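Local structure of viral structural protein 4 (Bombyx mori cytoplasmic polyhedrosis virus, 6TZ0) at residues B[204-209]-B[224-229]; B[17-22]-B[247-252]; B[416-421]-B[454-459]. The protein binds GTP and accompanies the viral RNA-dependent RNA polymerase, probably as a nucleotide-binding partner in transcription of the double-stranded RNA genome. All coordinates share one frame; numbering follows the deposited sequence.

Contacts 1 and 2 belong to one corner of the fold and contact 3 to another. Along the chain, 17-22 comes first and pairs with 247-252; the parallel strands of contact 1 lie between those partners, so contact 1 is nested inside contact 2. Their centres are about 8 Å apart, and the backbone of Ile228 probably hydrogen-bonds with Val249 and Ile251, joining the two. Contact 3 follows in series, between helices 417-427 and 442-457, on the opposite side of the chain's centre and with its centre about 60 Å from both others. Of the three, contact 3 is the one beside the GTP-binding region and touching the polymerase.

Contact 1 (B[204-209]-B[224-229]); sequences RPFELT and MTRSIF
Arg226 reaches over the backbone of Arg204 and Pro205 at the start of a two-stranded parallel sheet, strand 204-208 beside strand 226-230, whose connection holds neither helix nor strand. CB of Arg226 lies 3.6 Å from Arg204 O. CG stands anti to the carbonyl carbon (chi1 -55°); the bend at chi2 leaves CD 3.3 Å from Arg204 O, and the bend at chi3 brings NE round to it. NE then donates to Arg204 O at 2.9 Å, with the acceptor in the guanidinium plane. Ser227 N grips the same oxygen from the opposite face of its carbonyl plane, so a side chain and a backbone donor share one acceptor. At the tip, NH2 makes a weak but nearly straight bond to Pro205 O, 3.4 Å at 167°, and sits at the edge of the Phe206 ring close to CD1. The ring and guanidinium planes stand almost perpendicular, 82° apart. The guanidinium is thus held by carbonyl oxygens; the Arg204 side chain sets out beside it but diverges toward its end, NE 5.8 Å from Arg226 NH2, two like charges not in contact.

Beyond this, the backbones pair as parallel strands do: Phe206 donates to Ser227 O and accepts from Phe229 N, and Leu208 N closes the ladder on Phe229 O. Ile228, on the same face as Arg226, meets Leu208 CD1 through CG2 at 4.0 Å. Ile228 also ties the sheet by backbone bonds to Val249 and Ile251. On the other face Pro205 CB rests near Ser227 OG, and the extended Glu207 runs beside Phe229 while its carboxylate bonds to Asn231 ND2. CG of Glu207 touches the Phe229 ring at CD2, 3.6 Å away.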
loop_
_atom_site.group_PDB
_atom_site.type_symbol
_atom_site.label_atom_id
_atom_site.label_comp_id
_atom_site.label_asym_id
_atom_site.label_seq_id
_atom_site.Cartn_x
_atom_site.Cartn_y
_atom_site.Cartn_z
ATOM N N ARG B 204 19.934 39.023 -36.702
ATOM C CA ARG B 204 18.829 38.433 -37.444
ATOM C C ARG B 204 19.365 37.707 -38.675
ATOM O O ARG B 204 20.113 38.299 -39.451
ATOM C CB ARG B 204 17.822 39.503 -37.856
ATOM C CG ARG B 204 16.630 38.958 -38.634
ATOM C CD ARG B 204 15.726 38.122 -37.740
ATOM N NE ARG B 204 14.660 37.439 -38.474
ATOM C CZ ARG B 204 13.449 37.940 -38.692
ATOM N NH1 ARG B 204 13.140 39.142 -38.238
ATOM N NH2 ARG B 204 12.545 37.240 -39.366
ATOM N N PRO B 205 19.025 36.436 -38.873
ATOM C CA PRO B 205 19.577 35.692 -40.010
ATOM C C PRO B 205 19.017 36.145 -41.348
ATOM O O PRO B 205 17.901 36.656 -41.448
ATOM C CB PRO B 205 19.170 34.245 -39.714
ATOM C CG PRO B 205 18.953 34.210 -38.270
ATOM C CD PRO B 205 18.384 35.536 -37.906
ATOM N N PHE B 206 19.815 35.935 -42.389
ATOM C CA PHE B 206 19.421 36.203 -43.763
ATOM C C PHE B 206 19.776 34.995 -44.611
ATOM O O PHE B 206 20.933 34.571 -44.635
ATOM C CB PHE B 206 20.107 37.452 -44.312
ATOM C CG PHE B 206 19.690 37.804 -45.706
ATOM C CD1 PHE B 206 18.475 38.412 -45.943
ATOM C CD2 PHE B 206 20.515 37.525 -46.779
ATOM C CE1 PHE B 206 18.087 38.732 -47.221
ATOM C CE2 PHE B 206 20.127 37.838 -48.058
ATOM C CZ PHE B 206 18.916 38.448 -48.277
ATOM N N GLU B 207 18.791 34.460 -45.318
ATOM C CA GLU B 207 18.959 33.228 -46.073
ATOM C C GLU B 207 19.358 33.529 -47.510
ATOM O O GLU B 207 18.620 34.200 -48.236
ATOM C CB GLU B 207 17.667 32.419 -46.040
ATOM C CG GLU B 207 17.719 31.148 -46.846
ATOM C CD GLU B 207 16.461 30.321 -46.705
ATOM O OE1 GLU B 207 15.555 30.738 -45.954
ATOM O OE2 GLU B 207 16.370 29.259 -47.352
ATOM N N LEU B 208 20.517 33.020 -47.920
ATOM C CA LEU B 208 20.929 33.039 -49.315
ATOM C C LEU B 208 20.443 31.758 -49.976
ATOM O O LEU B 208 20.764 30.665 -49.510
ATOM C CB LEU B 208 22.446 33.152 -49.437
ATOM C CG LEU B 208 23.119 34.439 -48.980
ATOM C CD1 LEU B 208 24.619 34.288 -49.053
ATOM C CD2 LEU B 208 22.661 35.591 -49.841
ATOM N N THR B 209 19.669 31.884 -51.043
ATOM C CA THR B 209 19.252 30.733 -51.831
ATOM C C THR B 209 19.824 30.873 -53.236
ATOM O O THR B 209 20.629 31.758 -53.510
ATOM C CB THR B 209 17.728 30.592 -51.857
ATOM O OG1 THR B 209 17.143 31.753 -52.452
ATOM C CG2 THR B 209 17.181 30.421 -50.460
ATOM N N MET B 224 27.466 43.859 -38.581
ATOM C CA MET B 224 27.109 44.046 -37.185
ATOM C C MET B 224 25.631 43.833 -36.909
ATOM O O MET B 224 25.191 44.077 -35.784
ATOM C CB MET B 224 27.514 45.450 -36.734
ATOM C CG MET B 224 29.011 45.686 -36.715
ATOM S SD MET B 224 29.685 45.909 -38.370
ATOM C CE MET B 224 31.323 46.527 -37.996
ATOM N N THR B 225 24.862 43.414 -37.881
ATOM C CA THR B 225 23.426 43.287 -37.683
ATOM C C THR B 225 22.884 41.931 -38.109
ATOM O O THR B 225 21.990 41.397 -37.452
ATOM C CB THR B 225 22.728 44.427 -38.454
ATOM O OG1 THR B 225 23.255 45.681 -38.010
ATOM C CG2 THR B 225 21.222 44.433 -38.237
ATOM N N ARG B 226 23.419 41.342 -39.170
ATOM C CA ARG B 226 22.827 40.159 -39.767
ATOM C C ARG B 226 23.822 39.008 -39.767
ATOM O O ARG B 226 25.036 39.213 -39.854
ATOM C CB ARG B 226 22.371 40.447 -41.201
ATOM C CG ARG B 226 21.425 41.625 -41.325
ATOM C CD ARG B 226 20.076 41.366 -40.695
ATOM N NE ARG B 226 19.275 40.362 -41.383
ATOM C CZ ARG B 226 18.411 40.640 -42.351
ATOM N NH1 ARG B 226 18.253 41.892 -42.750
ATOM N NH2 ARG B 226 17.706 39.676 -42.919
ATOM N N SER B 227 23.295 37.797 -39.662
ATOM C CA SER B 227 24.058 36.575 -39.849
ATOM C C SER B 227 23.550 35.876 -41.100
ATOM O O SER B 227 22.477 36.193 -41.615
ATOM C CB SER B 227 23.948 35.665 -38.626
ATOM O OG SER B 227 22.621 35.230 -38.438
ATOM N N ILE B 228 24.331 34.931 -41.604
ATOM C CA ILE B 228 24.116 34.380 -42.935
ATOM C C ILE B 228 23.778 32.902 -42.832
ATOM O O ILE B 228 24.517 32.131 -42.214
ATOM C CB ILE B 228 25.345 34.599 -43.831
ATOM C CG1 ILE B 228 25.592 36.088 -44.017
ATOM C CG2 ILE B 228 25.192 33.903 -45.163
ATOM C CD1 ILE B 228 24.443 36.811 -44.666
ATOM N N PHE B 229 22.669 32.512 -43.447
ATOM C CA PHE B 229 22.296 31.114 -43.614
ATOM C C PHE B 229 22.504 30.731 -45.074
ATOM O O PHE B 229 21.696 31.076 -45.938
ATOM C CB PHE B 229 20.864 30.885 -43.155
ATOM C CG PHE B 229 20.351 29.516 -43.441
ATOM C CD1 PHE B 229 20.999 28.401 -42.948
ATOM C CD2 PHE B 229 19.176 29.342 -44.138
ATOM C CE1 PHE B 229 20.518 27.141 -43.207
ATOM C CE2 PHE B 229 18.683 28.084 -44.386
ATOM C CZ PHE B 229 19.353 26.985 -43.919
#

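Contact 2 (B[17-22]-B[247-252]); sequences GLYLRP and EYVFIR
Tyr19 leans onto Val249, Phe250 and Ile251, linking the loop after helix 10-15 to the irregular segment that runs beside strand 226-230. Helix 10-15 finishes in a Schellman motif at Gly17, with positive phi; two residues on, Tyr19 points toward 247-252.

The polar part is one hydrogen bond. Tyr19 OH donates to Phe250 O at 3.1 Å; the oxygen lies at the edge of the phenol ring, whereas the hydroxyl stands above the carbonyl plane, 35° out of it. Phe250 turns its own side chain away from Tyr19, where its ring makes a cation-pi contact with Arg240, so its backbone carbonyl is what faces the tyrosine.

The apolar part gathers at CD2 and CE2, Val249 on one side of the ring plane and Ile251 CG2 on the other. Val249 sets both methyls against these carbons, CG1 at 3.6 Å from Tyr19 CD2 and CG2 at 3.6 Å from Tyr19 CE2. Ile251 adds CG2, 3.5 Å from Tyr19 CE2 and placed anti to its own carbonyl carbon while CG1 sits between N and C (chi1 68°). Tyr19 also touches Ser227 of strand 226-230, and its backbone bonds to that of Lys203, just ahead of strand 204-208. Beside the hydrogen bond, Tyr19 OH lies 3.4 Å from Ile251 CA.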
loop_
_atom_site.group_PDB
_atom_site.type_symbol
_atom_site.label_atom_id
_atom_site.label_comp_id
_atom_site.label_asym_id
_atom_site.label_seq_id
_atom_site.Cartn_x
_atom_site.Cartn_y
_atom_site.Cartn_z
ATOM N N GLY B 17 21.360 28.908 -34.003
ATOM C CA GLY B 17 21.389 29.887 -35.063
ATOM C C GLY B 17 21.342 31.317 -34.591
ATOM O O GLY B 17 20.907 32.191 -35.346
ATOM N N LEU B 18 21.787 31.587 -33.367
ATOM C CA LEU B 18 21.647 32.888 -32.730
ATOM C C LEU B 18 23.026 33.397 -32.351
ATOM O O LEU B 18 23.755 32.725 -31.619
ATOM C CB LEU B 18 20.760 32.793 -31.488
ATOM C CG LEU B 18 19.234 32.808 -31.537
ATOM C CD1 LEU B 18 18.655 31.603 -32.202
ATOM C CD2 LEU B 18 18.770 32.818 -30.120
ATOM N N TYR B 19 23.377 34.576 -32.843
ATOM C CA TYR B 19 24.676 35.184 -32.612
ATOM C C TYR B 19 24.495 36.513 -31.901
ATOM O O TYR B 19 23.614 37.293 -32.262
ATOM C CB TYR B 19 25.399 35.401 -33.935
ATOM C CG TYR B 19 25.873 34.128 -34.574
ATOM C CD1 TYR B 19 26.158 33.020 -33.815
ATOM C CD2 TYR B 19 25.972 34.013 -35.941
ATOM C CE1 TYR B 19 26.578 31.852 -34.395
ATOM C CE2 TYR B 19 26.396 32.840 -36.524
ATOM C CZ TYR B 19 26.696 31.764 -35.739
ATOM O OH TYR B 19 27.115 30.578 -36.287
ATOM N N LEU B 20 25.325 36.763 -30.892
ATOM C CA LEU B 20 25.226 38.003 -30.135
ATOM C C LEU B 20 25.604 39.200 -30.992
ATOM O O LEU B 20 26.572 39.164 -31.754
ATOM C CB LEU B 20 26.112 37.962 -28.888
ATOM C CG LEU B 20 25.651 37.129 -27.694
ATOM C CD1 LEU B 20 26.723 37.096 -26.629
ATOM C CD2 LEU B 20 24.378 37.709 -27.128
ATOM N N ARG B 21 24.812 40.246 -30.875
ATOM C CA ARG B 21 25.095 41.497 -31.552
ATOM C C ARG B 21 26.258 42.181 -30.841
ATOM O O ARG B 21 26.285 42.200 -29.607
ATOM C CB ARG B 21 23.829 42.351 -31.534
ATOM C CG ARG B 21 23.869 43.605 -32.357
ATOM C CD ARG B 21 22.501 44.228 -32.439
ATOM N NE ARG B 21 21.592 43.391 -33.207
ATOM C CZ ARG B 21 20.292 43.621 -33.316
ATOM N NH1 ARG B 21 19.751 44.667 -32.706
ATOM N NH2 ARG B 21 19.531 42.808 -34.034
ATOM N N PRO B 22 27.243 42.716 -31.566
ATOM C CA PRO B 22 28.485 43.164 -30.919
ATOM C C PRO B 22 28.291 44.419 -30.085
ATOM O O PRO B 22 27.317 45.160 -30.219
ATOM C CB PRO B 22 29.425 43.425 -32.098
ATOM C CG PRO B 22 28.525 43.712 -33.228
ATOM C CD PRO B 22 27.327 42.839 -33.029
ATOM N N GLU B 247 33.297 39.521 -44.230
ATOM C CA GLU B 247 33.186 39.994 -42.860
ATOM C C GLU B 247 31.962 39.462 -42.137
ATOM O O GLU B 247 31.754 39.816 -40.973
ATOM C CB GLU B 247 33.149 41.521 -42.815
ATOM C CG GLU B 247 34.448 42.200 -43.192
ATOM C CD GLU B 247 34.366 43.703 -43.041
ATOM O OE1 GLU B 247 33.263 44.211 -42.747
ATOM O OE2 GLU B 247 35.401 44.379 -43.215
ATOM N N TYR B 248 31.148 38.637 -42.778
ATOM C CA TYR B 248 29.938 38.185 -42.116
ATOM C C TYR B 248 30.205 36.852 -41.437
ATOM O O TYR B 248 31.177 36.158 -41.736
ATOM C CB TYR B 248 28.758 38.041 -43.085
ATOM C CG TYR B 248 28.219 39.314 -43.731
ATOM C CD1 TYR B 248 28.767 40.559 -43.478
ATOM C CD2 TYR B 248 27.100 39.270 -44.530
ATOM C CE1 TYR B 248 28.265 41.689 -44.066
ATOM C CE2 TYR B 248 26.584 40.408 -45.111
ATOM C CZ TYR B 248 27.172 41.614 -44.866
ATOM O OH TYR B 248 26.681 42.762 -45.432
ATOM N N VAL B 249 29.327 36.498 -40.511
ATOM C CA VAL B 249 29.404 35.229 -39.807
ATOM C C VAL B 249 28.296 34.322 -40.330
ATOM O O VAL B 249 27.173 34.773 -40.584
ATOM C CB VAL B 249 29.347 35.447 -38.278
ATOM C CG1 VAL B 249 28.077 36.152 -37.842
ATOM C CG2 VAL B 249 29.551 34.148 -37.532
ATOM N N PHE B 250 28.636 33.060 -40.574
ATOM C CA PHE B 250 27.698 32.119 -41.168
ATOM C C PHE B 250 27.180 31.201 -40.072
ATOM O O PHE B 250 27.957 30.709 -39.252
ATOM C CB PHE B 250 28.319 31.246 -42.274
ATOM C CG PHE B 250 28.714 31.978 -43.548
ATOM C CD1 PHE B 250 28.665 33.356 -43.669
ATOM C CD2 PHE B 250 29.046 31.241 -44.670
ATOM C CE1 PHE B 250 29.010 33.982 -44.843
ATOM C CE2 PHE B 250 29.381 31.863 -45.854
ATOM C CZ PHE B 250 29.362 33.236 -45.936
ATOM N N ILE B 251 25.877 30.958 -40.062
ATOM C CA ILE B 251 25.331 30.015 -39.097
ATOM C C ILE B 251 25.559 28.603 -39.620
ATOM O O ILE B 251 25.583 28.358 -40.831
ATOM C CB ILE B 251 23.844 30.301 -38.800
ATOM C CG1 ILE B 251 22.949 30.019 -39.991
ATOM C CG2 ILE B 251 23.643 31.756 -38.464
ATOM C CD1 ILE B 251 21.501 30.159 -39.630
ATOM N N ARG B 252 25.780 27.667 -38.704
ATOM C CA ARG B 252 26.233 26.328 -39.057
ATOM C C ARG B 252 25.252 25.297 -38.533
ATOM O O ARG B 252 25.017 25.215 -37.325
ATOM C CB ARG B 252 27.632 26.064 -38.503
ATOM C CG ARG B 252 28.702 26.905 -39.158
ATOM C CD ARG B 252 30.082 26.464 -38.730
ATOM N NE ARG B 252 30.283 26.630 -37.295
ATOM C CZ ARG B 252 30.713 27.749 -36.725
ATOM N NH1 ARG B 252 30.985 28.813 -37.469
ATOM N NH2 ARG B 252 30.870 27.808 -35.410
#

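Contact 3 (B[416-421]-B[454-459]); sequences SYYEQK and EVLIAQ
Tyr418 presents one ring face to Leu456, whose CD2 sits 3.5 Å above the ring plane of Tyr418, displaced toward the rim. This is a CH-pi contact, with the methyl 26° off the ring normal and nearest to CD1 and CE1; the two side chains cross at about a right angle. At the ring's edge, near its plane, lies Val455 O, 4.2 Å from Tyr418 CE1. The second flat group, the ring of Tyr417, carries Lys421 CG over one face, a contact one turn along the same helix.

Past the ring, Tyr418 OH meets the aliphatic part of Gln459, at 3.3 Å from its CB, with the amide plane turned 68° from the ring. The amide itself is engaged elsewhere: Gln459 OE1 pairs with Tyr386 OH. Lys421 bends at chi2 and again at chi3, and the chain crosses Val455 obliquely, with CE 3.7 Å from Val455 CG2. No hydrogen bond joins the two segments; they meet by van der Waals and CH-pi contact.

Leu456 also packs on Leu365 of the polymerase chain. The whole is a packing of helix 417-427 against the C-terminal end of helix 442-457 and the residues just after it, near the P-loop (Walker A) GTP site, without GTP in this chain: the Tyr418 side chain is about 8 Å from that of Lys355, which binds GTP in another structure of this protein.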
loop_
_atom_site.group_PDB
_atom_site.type_symbol
_atom_site.label_atom_id
_atom_site.label_comp_id
_atom_site.label_asym_id
_atom_site.label_seq_id
_atom_site.Cartn_x
_atom_site.Cartn_y
_atom_site.Cartn_z
ATOM N N SER B 416 4.291 -18.331 -41.215
ATOM C CA SER B 416 3.921 -18.250 -39.813
ATOM C C SER B 416 2.556 -18.883 -39.576
ATOM O O SER B 416 1.746 -19.033 -40.490
ATOM C CB SER B 416 3.913 -16.796 -39.347
ATOM O OG SER B 416 3.498 -16.697 -38.001
ATOM N N TYR B 417 2.314 -19.259 -38.319
ATOM C CA TYR B 417 1.060 -19.903 -37.942
ATOM C C TYR B 417 -0.103 -18.920 -37.972
ATOM O O TYR B 417 -1.192 -19.243 -38.471
ATOM C CB TYR B 417 1.211 -20.523 -36.554
ATOM C CG TYR B 417 -0.020 -21.206 -36.020
ATOM C CD1 TYR B 417 -0.408 -22.446 -36.500
ATOM C CD2 TYR B 417 -0.788 -20.615 -35.024
ATOM C CE1 TYR B 417 -1.530 -23.073 -36.012
ATOM C CE2 TYR B 417 -1.914 -21.236 -34.531
ATOM C CZ TYR B 417 -2.277 -22.465 -35.028
ATOM O OH TYR B 417 -3.398 -23.088 -34.535
ATOM N N TYR B 418 0.118 -17.709 -37.455
ATOM C CA TYR B 418 -0.941 -16.710 -37.427
ATOM C C TYR B 418 -1.281 -16.211 -38.822
ATOM O O TYR B 418 -2.425 -15.823 -39.072
ATOM C CB TYR B 418 -0.546 -15.538 -36.537
ATOM C CG TYR B 418 -0.343 -15.898 -35.092
ATOM C CD1 TYR B 418 -1.409 -16.307 -34.307
ATOM C CD2 TYR B 418 0.900 -15.765 -34.493
ATOM C CE1 TYR B 418 -1.235 -16.625 -32.983
ATOM C CE2 TYR B 418 1.080 -16.066 -33.168
ATOM C CZ TYR B 418 0.010 -16.496 -32.419
ATOM O OH TYR B 418 0.186 -16.795 -31.096
ATOM N N GLU B 419 -0.314 -16.234 -39.740
ATOM C CA GLU B 419 -0.586 -15.857 -41.122
ATOM C C GLU B 419 -1.504 -16.869 -41.791
ATOM O O GLU B 419 -2.405 -16.492 -42.548
ATOM C CB GLU B 419 0.728 -15.727 -41.886
ATOM C CG GLU B 419 1.609 -14.623 -41.348
ATOM C CD GLU B 419 2.935 -14.515 -42.064
ATOM O OE1 GLU B 419 3.230 -15.377 -42.917
ATOM O OE2 GLU B 419 3.686 -13.565 -41.767
ATOM N N GLN B 420 -1.311 -18.153 -41.490
ATOM C CA GLN B 420 -2.184 -19.201 -42.007
ATOM C C GLN B 420 -3.590 -19.084 -41.436
ATOM O O GLN B 420 -4.577 -19.211 -42.177
ATOM C CB GLN B 420 -1.581 -20.561 -41.677
ATOM C CG GLN B 420 -0.265 -20.809 -42.372
ATOM C CD GLN B 420 0.446 -22.041 -41.864
ATOM O OE1 GLN B 420 -0.001 -22.685 -40.919
ATOM N NE2 GLN B 420 1.573 -22.367 -42.484
ATOM N N LYS B 421 -3.700 -18.822 -40.129
ATOM C CA LYS B 421 -5.022 -18.683 -39.523
ATOM C C LYS B 421 -5.749 -17.444 -40.039
ATOM O O LYS B 421 -6.954 -17.497 -40.316
ATOM C CB LYS B 421 -4.909 -18.645 -38.001
ATOM C CG LYS B 421 -4.235 -19.865 -37.402
ATOM C CD LYS B 421 -4.971 -21.157 -37.713
ATOM C CE LYS B 421 -6.265 -21.275 -36.944
ATOM N NZ LYS B 421 -6.902 -22.597 -37.167
ATOM N N GLU B 454 -9.673 -13.912 -31.088
ATOM C CA GLU B 454 -10.008 -15.241 -30.579
ATOM C C GLU B 454 -8.972 -16.284 -30.974
ATOM O O GLU B 454 -8.740 -17.236 -30.223
ATOM C CB GLU B 454 -11.381 -15.676 -31.079
ATOM C CG GLU B 454 -12.534 -14.894 -30.509
ATOM C CD GLU B 454 -13.861 -15.333 -31.082
ATOM O OE1 GLU B 454 -13.856 -16.168 -32.008
ATOM O OE2 GLU B 454 -14.908 -14.840 -30.614
ATOM N N VAL B 455 -8.356 -16.148 -32.146
ATOM C CA VAL B 455 -7.313 -17.123 -32.467
ATOM C C VAL B 455 -5.974 -16.716 -31.850
ATOM O O VAL B 455 -5.086 -17.561 -31.693
ATOM C CB VAL B 455 -7.212 -17.360 -33.988
ATOM C CG1 VAL B 455 -6.464 -16.276 -34.677
ATOM C CG2 VAL B 455 -6.602 -18.709 -34.298
ATOM N N LEU B 456 -5.817 -15.453 -31.446
ATOM C CA LEU B 456 -4.607 -15.051 -30.732
ATOM C C LEU B 456 -4.636 -15.450 -29.261
ATOM O O LEU B 456 -3.593 -15.785 -28.697
ATOM C CB LEU B 456 -4.390 -13.541 -30.838
ATOM C CG LEU B 456 -3.914 -12.929 -32.151
ATOM C CD1 LEU B 456 -3.994 -11.434 -32.077
ATOM C CD2 LEU B 456 -2.503 -13.332 -32.427
ATOM N N ILE B 457 -5.810 -15.405 -28.624
ATOM C CA ILE B 457 -5.904 -15.593 -27.176
ATOM C C ILE B 457 -5.569 -17.020 -26.748
ATOM O O ILE B 457 -5.093 -17.227 -25.628
ATOM C CB ILE B 457 -7.308 -15.153 -26.695
ATOM C CG1 ILE B 457 -7.408 -15.078 -25.174
ATOM C CG2 ILE B 457 -8.389 -16.073 -27.198
ATOM C CD1 ILE B 457 -6.560 -14.056 -24.573
ATOM N N ALA B 458 -5.726 -18.005 -27.637
ATOM C CA ALA B 458 -5.479 -19.398 -27.289
ATOM C C ALA B 458 -4.010 -19.704 -27.057
ATOM O O ALA B 458 -3.697 -20.722 -26.433
ATOM C CB ALA B 458 -6.018 -20.311 -28.385
ATOM N N GLN B 459 -3.111 -18.845 -27.524
ATOM C CA GLN B 459 -1.682 -19.065 -27.414
ATOM C C GLN B 459 -1.045 -18.238 -26.313
ATOM O O GLN B 459 0.167 -18.336 -26.105
ATOM C CB GLN B 459 -1.015 -18.753 -28.749
ATOM C CG GLN B 459 -1.616 -19.529 -29.890
ATOM C CD GLN B 459 -1.444 -21.012 -29.723
ATOM O OE1 GLN B 459 -0.384 -21.484 -29.321
ATOM N NE2 GLN B 459 -2.498 -21.762 -30.003
#